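Long-range contacts in GTP-binding protein (Thermus thermophilus, PDB 2DBY), which binds guanine nucleotides such as GDP, and probably hydrolyses ATP and associates with the 70S ribosome and its 50S subunit: residues N39-L45 with T69-D75; D283-F287 with W298-R302; I97-I103 with L199-I205. The contacts are given in a common frame with arbitrary orientation. Residue numbers count along the deposited sequence, not the author numbering.

Contact 1: N39-L45 with T69-D75; sequences NVGVVPL and THVEFVD. With FMT (formic acid), chain E.
Two neighbouring antiparallel strands of the G domain meet here: strand 40-44 runs beside the later part of strand 66-75, their segment axes 4.4 Å apart at closest and their directions at 150°. Val40-Val74, Val42-Glu72 and Pro44-His70 form non-hydrogen-bonded pairs, with CA atoms 4.1-4.5 Å apart. The hydrogen-bonded pairs alternate with them: Gly41 N to Phe73 O 3.1 Å, Phe73 N to Gly41 O 2.8 Å, Val43 N to Val71 O 2.9 Å and Val71 N to Val43 O 3.1 Å. Asp75 N to Asn39 O (2.7 Å) and Leu45 N to Thr69 O (3.0 Å) extend the pairing at the two ends; proline, lacking an NH, fits the non-bonded site at Pro44.

Branched residues suit the extended backbone. Val43 (chi1 t) sets CG2 3.8 Å from Phe73 CD1; Val43 packs against helices 14-25 and 270-281, Val71 against Tyr279, and Phe73 against Val4 and Ile6. On the other face Val40 CG2 meets Val74 CG2 at 4.0 Å, and His70, in the p rotamer, receives Val42 CG1 over its ring, 4.1 Å from the centroid. His70 ND1 donates to O1 of a formic acid molecule at 2.8 Å.

Asp75 ends the strand and salt-bridges Lys14, a GDP-binding residue. An antiparallel strand joined to one that brings Asp75, the position expected for the DxxG (G3) aspartate, to the P-loop is the hallmark of Ras-like GTPase domains.

Contact 2: D283-F287 with W298-R302; sequences DLLTF and WTVRR
Asp283, the first residue after helix 270-281 to leave helical angles, closes a Schellman motif with positive phi (56°) and opens strand 284-290 of a hairpin. Its O accepts Arg302 N at 2.9 Å, its OD2 forms a salt bridge with Arg302 NH1 (3.1 Å), and a water joins its OD1 (2.7 Å) to Arg302 O (2.8 Å). Leu284 pairs with Arg301 across a non-hydrogen-bonded site, and its CD2 lies 3.8 Å from the aliphatic Arg301 CG. Leu285 (chi1 p) faces Val300: Leu285 N to Val300 O is 3.0 Å, Val300 N to Leu285 O 3.2 Å, and Leu285 CD1 touches Val300 CG2 at 3.5 Å. Thr286 stands opposite Thr299; its hydroxyl bonds Tyr279, that of Thr299 both Thr69 and Tyr279. Phe287 (chi1 p) closes the segment with Phe287 N to Trp298 O 2.9 Å and Trp298 N to Phe287 O 2.7 Å. Trp298 CB sits 3.5 Å above the Phe287 ring centroid, a CH-pi contact. Antiparallel backbone bonds thus carry an apolar face of leucine, valine and aromatics, covered in part by helix 306-313, while ionic and water-mediated bonds hold the exposed end.

Contact 3: I97-I103 with L199-I205; sequences IREVAAI and LTAKPVI
Segment 97-103 leaves the end of helix 91-98, turns through Glu99-Ala101 and enters strand 102-108; segment 199-205 passes from a 3-10 turn at 199-201 into strand 204-209. The strands start side by side and parallel, with Ile103 opposite Val204 (CA-CA 4.8 Å). Ile103 bonds to the residues flanking that partner, as parallel strands require: Ile103 N to Pro203 O is 3.0 Å and Ile205 N to Ile103 O is 2.8 Å. Within the turn, Val100 N bonds back to Ile97 O (3.2 Å). With no NH, Pro203 cannot extend the pairing back to Ala101 O; its CD lies 3.3 Å from that Ala101 O, so the backbone pairing begins at Ile103.

These are neighbouring strands in the parallel part of the P-loop GTPase sheet. The long connection between them is a right-handed crossover in the usual manner of such folds, here enlarged by helices 124-156 and 161-175.

Among the side chains, Lys202 reaches furthest. Extended through chi2 and chi3 (both t), it carries NZ to Val100 O at 2.7 Å and, weakly, to Arg98 O at 3.4 Å, two carbonyls that a long cationic chain can serve. Its methylenes keep apolar company: Lys202 CD is 4.3 Å from Ile103 CD1. Leu199 CD2 touches Ile97 CG2 at 4.0 Å and Arg98 NH1 at 3.3 Å, the Arg98 guanidinium lying with one face over the leucine. Ile103 and Leu199 both pack on Leu135 of helix 124-156, while small Ala102 lets helix 270-281 approach through Ala281.

All three contacts reach one mixed sheet. Strand 66-75 of contact 1 runs parallel to strand 3-7, which in turn adjoins strand 102-108 of contact 3; strand 66-75 also pairs, in parallel, with strand 295-301 of contact 2. Contact 1 closes first along the chain, contact 3 follows and contact 2 comes last. The centres of contacts 1 and 2 lie about 15 Å apart, as do those of 1 and 3, and 2 and 3 about 18 Å. Thr69 and Thr299 link contacts 1 and 2 by a probable hydrogen bond, while Val74 packs on Val100 between contacts 1 and 3. The nucleotide-binding domain thus shares its sheet with the hairpin 284-301 that opens the C-terminal region.

Contact 1: N39-L45 with T69-D75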
loop_
_atom_site.group_PDB
_atom_site.type_symbol
_atom_site.label_atom_id
_atom_site.label_comp_id
_atom_site.label_asym_id
_atom_site.label_seq_id
_atom_site.Cartn_x
_atom_site.Cartn_y
_atom_site.Cartn_z
ATOM N N ASN A 39 -7.468 -5.572 -14.794
ATOM C CA ASN A 39 -7.795 -5.521 -13.364
ATOM C C ASN A 39 -6.796 -4.769 -12.511
ATOM O O ASN A 39 -6.949 -4.734 -11.293
ATOM C CB ASN A 39 -7.918 -6.939 -12.803
ATOM C CG ASN A 39 -9.128 -7.669 -13.350
ATOM O OD1 ASN A 39 -10.204 -7.085 -13.471
ATOM N ND2 ASN A 39 -8.960 -8.946 -13.683
ATOM N N VAL A 40 -5.810 -4.151 -13.153
ATOM C CA VAL A 40 -4.745 -3.444 -12.446
ATOM C C VAL A 40 -4.655 -1.964 -12.834
ATOM O O VAL A 40 -4.582 -1.623 -14.024
ATOM C CB VAL A 40 -3.371 -4.122 -12.742
ATOM C CG1 VAL A 40 -2.260 -3.441 -11.943
ATOM C CG2 VAL A 40 -3.420 -5.646 -12.415
ATOM N N GLY A 41 -4.668 -1.076 -11.838
ATOM C CA GLY A 41 -4.579 0.339 -12.165
ATOM C C GLY A 41 -3.960 1.055 -10.985
ATOM O O GLY A 41 -3.705 0.432 -9.954
ATOM N N VAL A 42 -3.720 2.346 -11.123
ATOM C CA VAL A 42 -3.134 3.090 -10.016
ATOM C C VAL A 42 -3.948 4.323 -9.687
ATOM O O VAL A 42 -4.750 4.800 -10.503
ATOM C CB VAL A 42 -1.692 3.540 -10.322
ATOM C CG1 VAL A 42 -0.817 2.343 -10.656
ATOM C CG2 VAL A 42 -1.689 4.521 -11.465
ATOM N N VAL A 43 -3.752 4.831 -8.474
ATOM C CA VAL A 43 -4.425 6.043 -8.037
ATOM C C VAL A 43 -3.323 7.061 -7.772
ATOM O O VAL A 43 -2.489 6.840 -6.909
ATOM C CB VAL A 43 -5.212 5.831 -6.708
ATOM C CG1 VAL A 43 -5.833 7.170 -6.263
ATOM C CG2 VAL A 43 -6.308 4.777 -6.892
ATOM N N PRO A 44 -3.274 8.160 -8.546
ATOM C CA PRO A 44 -2.240 9.181 -8.337
ATOM C C PRO A 44 -2.406 9.712 -6.894
ATOM O O PRO A 44 -3.530 10.032 -6.472
ATOM C CB PRO A 44 -2.589 10.247 -9.377
ATOM C CG PRO A 44 -3.240 9.452 -10.492
ATOM C CD PRO A 44 -4.132 8.494 -9.697
ATOM N N LEU A 45 -1.301 9.824 -6.162
ATOM C CA LEU A 45 -1.310 10.277 -4.770
ATOM C C LEU A 45 -1.130 11.785 -4.749
ATOM O O LEU A 45 -0.126 12.304 -5.226
ATOM C CB LEU A 45 -0.151 9.639 -4.002
ATOM C CG LEU A 45 -0.371 8.654 -2.857
ATOM C CD1 LEU A 45 0.955 8.520 -2.104
ATOM C CD2 LEU A 45 -1.484 9.128 -1.917
ATOM N N THR A 69 3.471 10.623 -7.455
ATOM C CA THR A 69 3.637 9.171 -7.486
ATOM C C THR A 69 2.209 8.585 -7.410
ATOM O O THR A 69 1.226 9.308 -7.623
ATOM C CB THR A 69 4.565 8.662 -6.346
ATOM O OG1 THR A 69 4.754 7.247 -6.493
ATOM C CG2 THR A 69 3.981 8.958 -4.949
ATOM N N HIS A 70 2.082 7.297 -7.111
ATOM C CA HIS A 70 0.778 6.653 -7.096
ATOM C C HIS A 70 0.819 5.351 -6.298
ATOM O O HIS A 70 1.890 4.915 -5.857
ATOM C CB HIS A 70 0.378 6.337 -8.544
ATOM C CG HIS A 70 1.404 5.531 -9.290
ATOM N ND1 HIS A 70 1.923 5.921 -10.506
ATOM C CD2 HIS A 70 2.005 4.356 -8.987
ATOM C CE1 HIS A 70 2.803 5.023 -10.919
ATOM N NE2 HIS A 70 2.872 4.063 -10.015
ATOM N N VAL A 71 -0.361 4.749 -6.117
ATOM C CA VAL A 71 -0.503 3.475 -5.413
ATOM C C VAL A 71 -1.296 2.555 -6.342
ATOM O O VAL A 71 -2.358 2.939 -6.841
ATOM C CB VAL A 71 -1.285 3.633 -4.095
ATOM C CG1 VAL A 71 -1.435 2.248 -3.412
ATOM C CG2 VAL A 71 -0.565 4.593 -3.180
ATOM N N GLU A 72 -0.781 1.349 -6.555
ATOM C CA GLU A 72 -1.416 0.378 -7.455
ATOM C C GLU A 72 -2.418 -0.532 -6.733
ATOM O O GLU A 72 -2.136 -1.026 -5.650
ATOM C CB GLU A 72 -0.317 -0.465 -8.103
ATOM C CG GLU A 72 -0.789 -1.488 -9.132
ATOM C CD GLU A 72 0.382 -2.111 -9.870
ATOM O OE1 GLU A 72 1.004 -1.421 -10.692
ATOM O OE2 GLU A 72 0.689 -3.284 -9.620
ATOM N N PHE A 73 -3.575 -0.746 -7.367
ATOM C CA PHE A 73 -4.643 -1.570 -6.815
ATOM C C PHE A 73 -5.026 -2.619 -7.845
ATOM O O PHE A 73 -5.071 -2.315 -9.044
ATOM C CB PHE A 73 -5.875 -0.710 -6.506
ATOM C CG PHE A 73 -5.713 0.159 -5.293
ATOM C CD1 PHE A 73 -5.252 1.473 -5.412
ATOM C CD2 PHE A 73 -5.979 -0.350 -4.025
ATOM C CE1 PHE A 73 -5.055 2.265 -4.274
ATOM C CE2 PHE A 73 -5.789 0.430 -2.882
ATOM C CZ PHE A 73 -5.325 1.737 -3.002
ATOM N N VAL A 74 -5.316 -3.830 -7.378
ATOM C CA VAL A 74 -5.705 -4.911 -8.270
ATOM C C VAL A 74 -7.101 -5.405 -7.907
ATOM O O VAL A 74 -7.391 -5.618 -6.720
ATOM C CB VAL A 74 -4.731 -6.084 -8.121
ATOM C CG1 VAL A 74 -5.128 -7.225 -9.071
ATOM C CG2 VAL A 74 -3.318 -5.611 -8.374
ATOM N N ASP A 75 -7.974 -5.575 -8.900
ATOM C CA ASP A 75 -9.304 -6.093 -8.627
ATOM C C ASP A 75 -9.068 -7.590 -8.591
ATOM O O ASP A 75 -8.876 -8.203 -9.652
ATOM C CB ASP A 75 -10.284 -5.781 -9.769
ATOM C CG ASP A 75 -11.697 -6.306 -9.496
ATOM O OD1 ASP A 75 -11.900 -7.016 -8.485
ATOM O OD2 ASP A 75 -12.614 -6.005 -10.299
HETATM C C FMT E . 0.759 9.148 -11.119
HETATM O O1 FMT E . 1.373 8.335 -11.766
HETATM O O2 FMT E . 0.218 10.205 -11.722
HETATM O O HOH W 1 2.610 12.073 -5.002
#

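Contact 2: D283-F287 with W298-R302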
loop_
_atom_site.group_PDB
_atom_site.type_symbol
_atom_site.label_atom_id
_atom_site.label_comp_id
_atom_site.label_asym_id
_atom_site.label_seq_id
_atom_site.Cartn_x
_atom_site.Cartn_y
_atom_site.Cartn_z
ATOM N N ASP A 283 3.977 -0.275 3.433
ATOM C CA ASP A 283 5.148 0.273 4.146
ATOM C C ASP A 283 6.017 1.124 3.230
ATOM O O ASP A 283 7.236 0.960 3.177
ATOM C CB ASP A 283 5.996 -0.860 4.718
ATOM C CG ASP A 283 6.937 -0.391 5.817
ATOM O OD1 ASP A 283 7.886 -1.140 6.130
ATOM O OD2 ASP A 283 6.729 0.713 6.379
ATOM N N LEU A 284 5.389 2.061 2.533
ATOM C CA LEU A 284 6.115 2.884 1.579
ATOM C C LEU A 284 6.374 4.297 2.059
ATOM O O LEU A 284 5.738 4.777 3.001
ATOM C CB LEU A 284 5.318 2.951 0.280
ATOM C CG LEU A 284 4.938 1.592 -0.302
ATOM C CD1 LEU A 284 4.017 1.812 -1.498
ATOM C CD2 LEU A 284 6.208 0.833 -0.701
ATOM N N LEU A 285 7.328 4.953 1.406
ATOM C CA LEU A 285 7.634 6.351 1.713
ATOM C C LEU A 285 7.916 7.072 0.407
ATOM O O LEU A 285 8.254 6.453 -0.611
ATOM C CB LEU A 285 8.808 6.474 2.703
ATOM C CG LEU A 285 10.170 5.830 2.462
ATOM C CD1 LEU A 285 11.001 6.711 1.535
ATOM C CD2 LEU A 285 10.887 5.654 3.818
ATOM N N THR A 286 7.730 8.389 0.430
ATOM C CA THR A 286 7.938 9.231 -0.726
ATOM C C THR A 286 9.224 10.042 -0.608
ATOM O O THR A 286 9.502 10.573 0.467
ATOM C CB THR A 286 6.801 10.287 -0.846
ATOM O OG1 THR A 286 5.531 9.623 -0.943
ATOM C CG2 THR A 286 7.021 11.192 -2.057
ATOM N N PHE A 287 10.019 10.105 -1.681
ATOM C CA PHE A 287 11.176 11.015 -1.680
ATOM C C PHE A 287 10.992 11.841 -2.953
ATOM O O PHE A 287 10.244 11.432 -3.866
ATOM C CB PHE A 287 12.541 10.284 -1.622
ATOM C CG PHE A 287 12.975 9.628 -2.905
ATOM C CD1 PHE A 287 13.539 10.378 -3.939
ATOM C CD2 PHE A 287 12.869 8.245 -3.060
ATOM C CE1 PHE A 287 13.996 9.761 -5.109
ATOM C CE2 PHE A 287 13.321 7.628 -4.221
ATOM C CZ PHE A 287 13.884 8.381 -5.248
ATOM N N TRP A 298 8.755 10.222 -5.772
ATOM C CA TRP A 298 9.174 8.847 -6.041
ATOM C C TRP A 298 8.820 7.999 -4.837
ATOM O O TRP A 298 8.782 8.487 -3.711
ATOM C CB TRP A 298 10.686 8.783 -6.278
ATOM C CG TRP A 298 11.158 9.679 -7.360
ATOM C CD1 TRP A 298 11.503 11.004 -7.248
ATOM C CD2 TRP A 298 11.381 9.322 -8.723
ATOM N NE1 TRP A 298 11.935 11.485 -8.463
ATOM C CE2 TRP A 298 11.872 10.473 -9.385
ATOM C CE3 TRP A 298 11.221 8.137 -9.454
ATOM C CZ2 TRP A 298 12.204 10.469 -10.750
ATOM C CZ3 TRP A 298 11.556 8.139 -10.823
ATOM C CH2 TRP A 298 12.039 9.299 -11.444
ATOM N N THR A 299 8.584 6.712 -5.072
ATOM C CA THR A 299 8.188 5.793 -4.000
ATOM C C THR A 299 9.143 4.609 -3.845
ATOM O O THR A 299 9.532 3.993 -4.830
ATOM C CB THR A 299 6.788 5.199 -4.305
ATOM O OG1 THR A 299 5.832 6.257 -4.362
ATOM C CG2 THR A 299 6.365 4.189 -3.233
ATOM N N VAL A 300 9.536 4.344 -2.605
ATOM C CA VAL A 300 10.378 3.203 -2.264
ATOM C C VAL A 300 9.882 2.616 -0.956
ATOM O O VAL A 300 9.205 3.286 -0.170
ATOM C CB VAL A 300 11.873 3.577 -2.072
ATOM C CG1 VAL A 300 12.457 4.034 -3.389
ATOM C CG2 VAL A 300 12.031 4.611 -1.008
ATOM N N ARG A 301 10.219 1.355 -0.711
ATOM C CA ARG A 301 9.825 0.706 0.530
ATOM C C ARG A 301 10.654 1.258 1.690
ATOM O O ARG A 301 11.829 1.598 1.529
ATOM C CB ARG A 301 10.048 -0.809 0.390
ATOM C CG ARG A 301 9.263 -1.427 -0.749
ATOM C CD ARG A 301 9.767 -2.822 -1.091
ATOM N NE ARG A 301 8.831 -3.526 -1.960
ATOM C CZ ARG A 301 9.010 -4.766 -2.411
ATOM N NH1 ARG A 301 10.100 -5.446 -2.079
ATOM N NH2 ARG A 301 8.088 -5.332 -3.181
ATOM N N ARG A 302 10.045 1.378 2.856
ATOM C CA ARG A 302 10.770 1.853 4.017
ATOM C C ARG A 302 11.941 0.894 4.234
ATOM O O ARG A 302 11.764 -0.329 4.211
ATOM C CB ARG A 302 9.848 1.869 5.241
ATOM C CG ARG A 302 10.545 2.226 6.557
ATOM C CD ARG A 302 9.540 2.639 7.637
ATOM N NE ARG A 302 9.122 4.041 7.499
ATOM C CZ ARG A 302 8.232 4.494 6.615
ATOM N NH1 ARG A 302 7.635 3.659 5.772
ATOM N NH2 ARG A 302 7.946 5.793 6.567
HETATM O O HOH W 2 9.498 -2.028 4.108
#

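Contact 3: I97-I103 with L199-I205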
loop_
_atom_site.group_PDB
_atom_site.type_symbol
_atom_site.label_atom_id
_atom_site.label_comp_id
_atom_site.label_asym_id
_atom_site.label_seq_id
_atom_site.Cartn_x
_atom_site.Cartn_y
_atom_site.Cartn_z
ATOM N N ILE A 97 -4.385 -13.618 -4.962
ATOM C CA ILE A 97 -4.005 -13.036 -3.658
ATOM C C ILE A 97 -2.496 -13.165 -3.423
ATOM O O ILE A 97 -1.848 -12.272 -2.842
ATOM C CB ILE A 97 -4.751 -13.747 -2.480
ATOM C CG1 ILE A 97 -6.198 -13.291 -2.436
ATOM C CG2 ILE A 97 -4.074 -13.410 -1.132
ATOM C CD1 ILE A 97 -6.337 -11.880 -1.945
ATOM N N ARG A 98 -1.924 -14.284 -3.861
ATOM C CA ARG A 98 -0.499 -14.488 -3.679
ATOM C C ARG A 98 0.325 -13.410 -4.358
ATOM O O ARG A 98 1.417 -13.100 -3.900
ATOM C CB ARG A 98 -0.074 -15.862 -4.224
ATOM C CG ARG A 98 -0.647 -17.016 -3.421
ATOM C CD ARG A 98 -0.191 -18.395 -3.914
ATOM N NE ARG A 98 -0.779 -19.452 -3.087
ATOM C CZ ARG A 98 -0.519 -19.610 -1.787
ATOM N NH1 ARG A 98 0.323 -18.784 -1.175
ATOM N NH2 ARG A 98 -1.104 -20.583 -1.088
ATOM N N GLU A 99 -0.197 -12.843 -5.442
ATOM C CA GLU A 99 0.545 -11.822 -6.200
ATOM C C GLU A 99 0.474 -10.372 -5.687
ATOM O O GLU A 99 1.088 -9.480 -6.289
ATOM C CB GLU A 99 0.101 -11.818 -7.665
ATOM C CG GLU A 99 0.206 -13.139 -8.382
ATOM C CD GLU A 99 -0.413 -13.072 -9.776
ATOM O OE1 GLU A 99 -1.594 -12.659 -9.909
ATOM O OE2 GLU A 99 0.283 -13.432 -10.748
ATOM N N VAL A 100 -0.274 -10.100 -4.619
ATOM C CA VAL A 100 -0.308 -8.723 -4.120
ATOM C C VAL A 100 0.357 -8.663 -2.749
ATOM O O VAL A 100 0.481 -9.683 -2.080
ATOM C CB VAL A 100 -1.743 -8.175 -4.014
ATOM C CG1 VAL A 100 -2.328 -8.048 -5.439
ATOM C CG2 VAL A 100 -2.607 -9.104 -3.156
ATOM N N ALA A 101 0.768 -7.465 -2.343
ATOM C CA ALA A 101 1.470 -7.262 -1.066
ATOM C C ALA A 101 0.578 -6.951 0.125
ATOM O O ALA A 101 0.991 -7.094 1.275
ATOM C CB ALA A 101 2.491 -6.151 -1.233
ATOM N N ALA A 102 -0.630 -6.494 -0.158
ATOM C CA ALA A 102 -1.613 -6.167 0.876
ATOM C C ALA A 102 -2.994 -6.436 0.302
ATOM O O ALA A 102 -3.162 -6.524 -0.925
ATOM C CB ALA A 102 -1.466 -4.678 1.342
ATOM N N ILE A 103 -3.984 -6.549 1.187
ATOM C CA ILE A 103 -5.350 -6.860 0.808
ATOM C C ILE A 103 -6.299 -5.789 1.360
ATOM O O ILE A 103 -6.162 -5.362 2.508
ATOM C CB ILE A 103 -5.764 -8.240 1.416
ATOM C CG1 ILE A 103 -4.873 -9.341 0.833
ATOM C CG2 ILE A 103 -7.257 -8.491 1.171
ATOM C CD1 ILE A 103 -5.080 -10.718 1.473
ATOM N N LEU A 199 -0.368 -16.078 3.198
ATOM C CA LEU A 199 -1.432 -15.183 2.767
ATOM C C LEU A 199 -1.972 -14.315 3.905
ATOM O O LEU A 199 -2.274 -13.123 3.701
ATOM C CB LEU A 199 -2.572 -15.994 2.151
ATOM C CG LEU A 199 -2.121 -16.898 0.994
ATOM C CD1 LEU A 199 -3.378 -17.507 0.387
ATOM C CD2 LEU A 199 -1.331 -16.115 -0.107
ATOM N N THR A 200 -2.096 -14.899 5.095
ATOM C CA THR A 200 -2.617 -14.157 6.239
ATOM C C THR A 200 -1.576 -13.277 6.920
ATOM O O THR A 200 -1.883 -12.621 7.919
ATOM C CB THR A 200 -3.271 -15.080 7.311
ATOM O OG1 THR A 200 -2.296 -15.998 7.805
ATOM C CG2 THR A 200 -4.438 -15.859 6.702
ATOM N N ALA A 201 -0.363 -13.257 6.372
ATOM C CA ALA A 201 0.700 -12.381 6.886
ATOM C C ALA A 201 0.638 -11.026 6.142
ATOM O O ALA A 201 1.235 -10.027 6.592
ATOM C CB ALA A 201 2.097 -13.042 6.697
ATOM N N LYS A 202 -0.065 -10.981 5.009
ATOM C CA LYS A 202 -0.183 -9.721 4.267
ATOM C C LYS A 202 -1.024 -8.712 5.062
ATOM O O LYS A 202 -2.042 -9.067 5.679
ATOM C CB LYS A 202 -0.843 -9.955 2.884
ATOM C CG LYS A 202 -0.103 -10.984 2.010
ATOM C CD LYS A 202 -0.882 -11.312 0.725
ATOM C CE LYS A 202 -0.218 -12.444 -0.068
ATOM N NZ LYS A 202 1.044 -12.016 -0.747
ATOM N N PRO A 203 -0.605 -7.438 5.065
ATOM C CA PRO A 203 -1.376 -6.423 5.797
ATOM C C PRO A 203 -2.767 -6.360 5.192
ATOM O O PRO A 203 -2.947 -6.569 3.979
ATOM C CB PRO A 203 -0.602 -5.136 5.529
ATOM C CG PRO A 203 0.803 -5.622 5.372
ATOM C CD PRO A 203 0.668 -6.882 4.570
ATOM N N VAL A 204 -3.743 -6.018 6.021
ATOM C CA VAL A 204 -5.128 -5.937 5.553
ATOM C C VAL A 204 -5.771 -4.614 5.909
ATOM O O VAL A 204 -5.502 -4.061 6.997
ATOM C CB VAL A 204 -6.005 -7.046 6.195
ATOM C CG1 VAL A 204 -7.498 -6.758 5.907
ATOM C CG2 VAL A 204 -5.627 -8.423 5.656
ATOM N N ILE A 205 -6.570 -4.098 4.970
ATOM C CA ILE A 205 -7.362 -2.881 5.189
ATOM C C ILE A 205 -8.824 -3.303 5.025
ATOM O O ILE A 205 -9.171 -3.926 4.034
ATOM C CB ILE A 205 -7.086 -1.815 4.105
ATOM C CG1 ILE A 205 -5.628 -1.380 4.129
ATOM C CG2 ILE A 205 -8.032 -0.594 4.314
ATOM C CD1 ILE A 205 -5.205 -0.753 2.791
#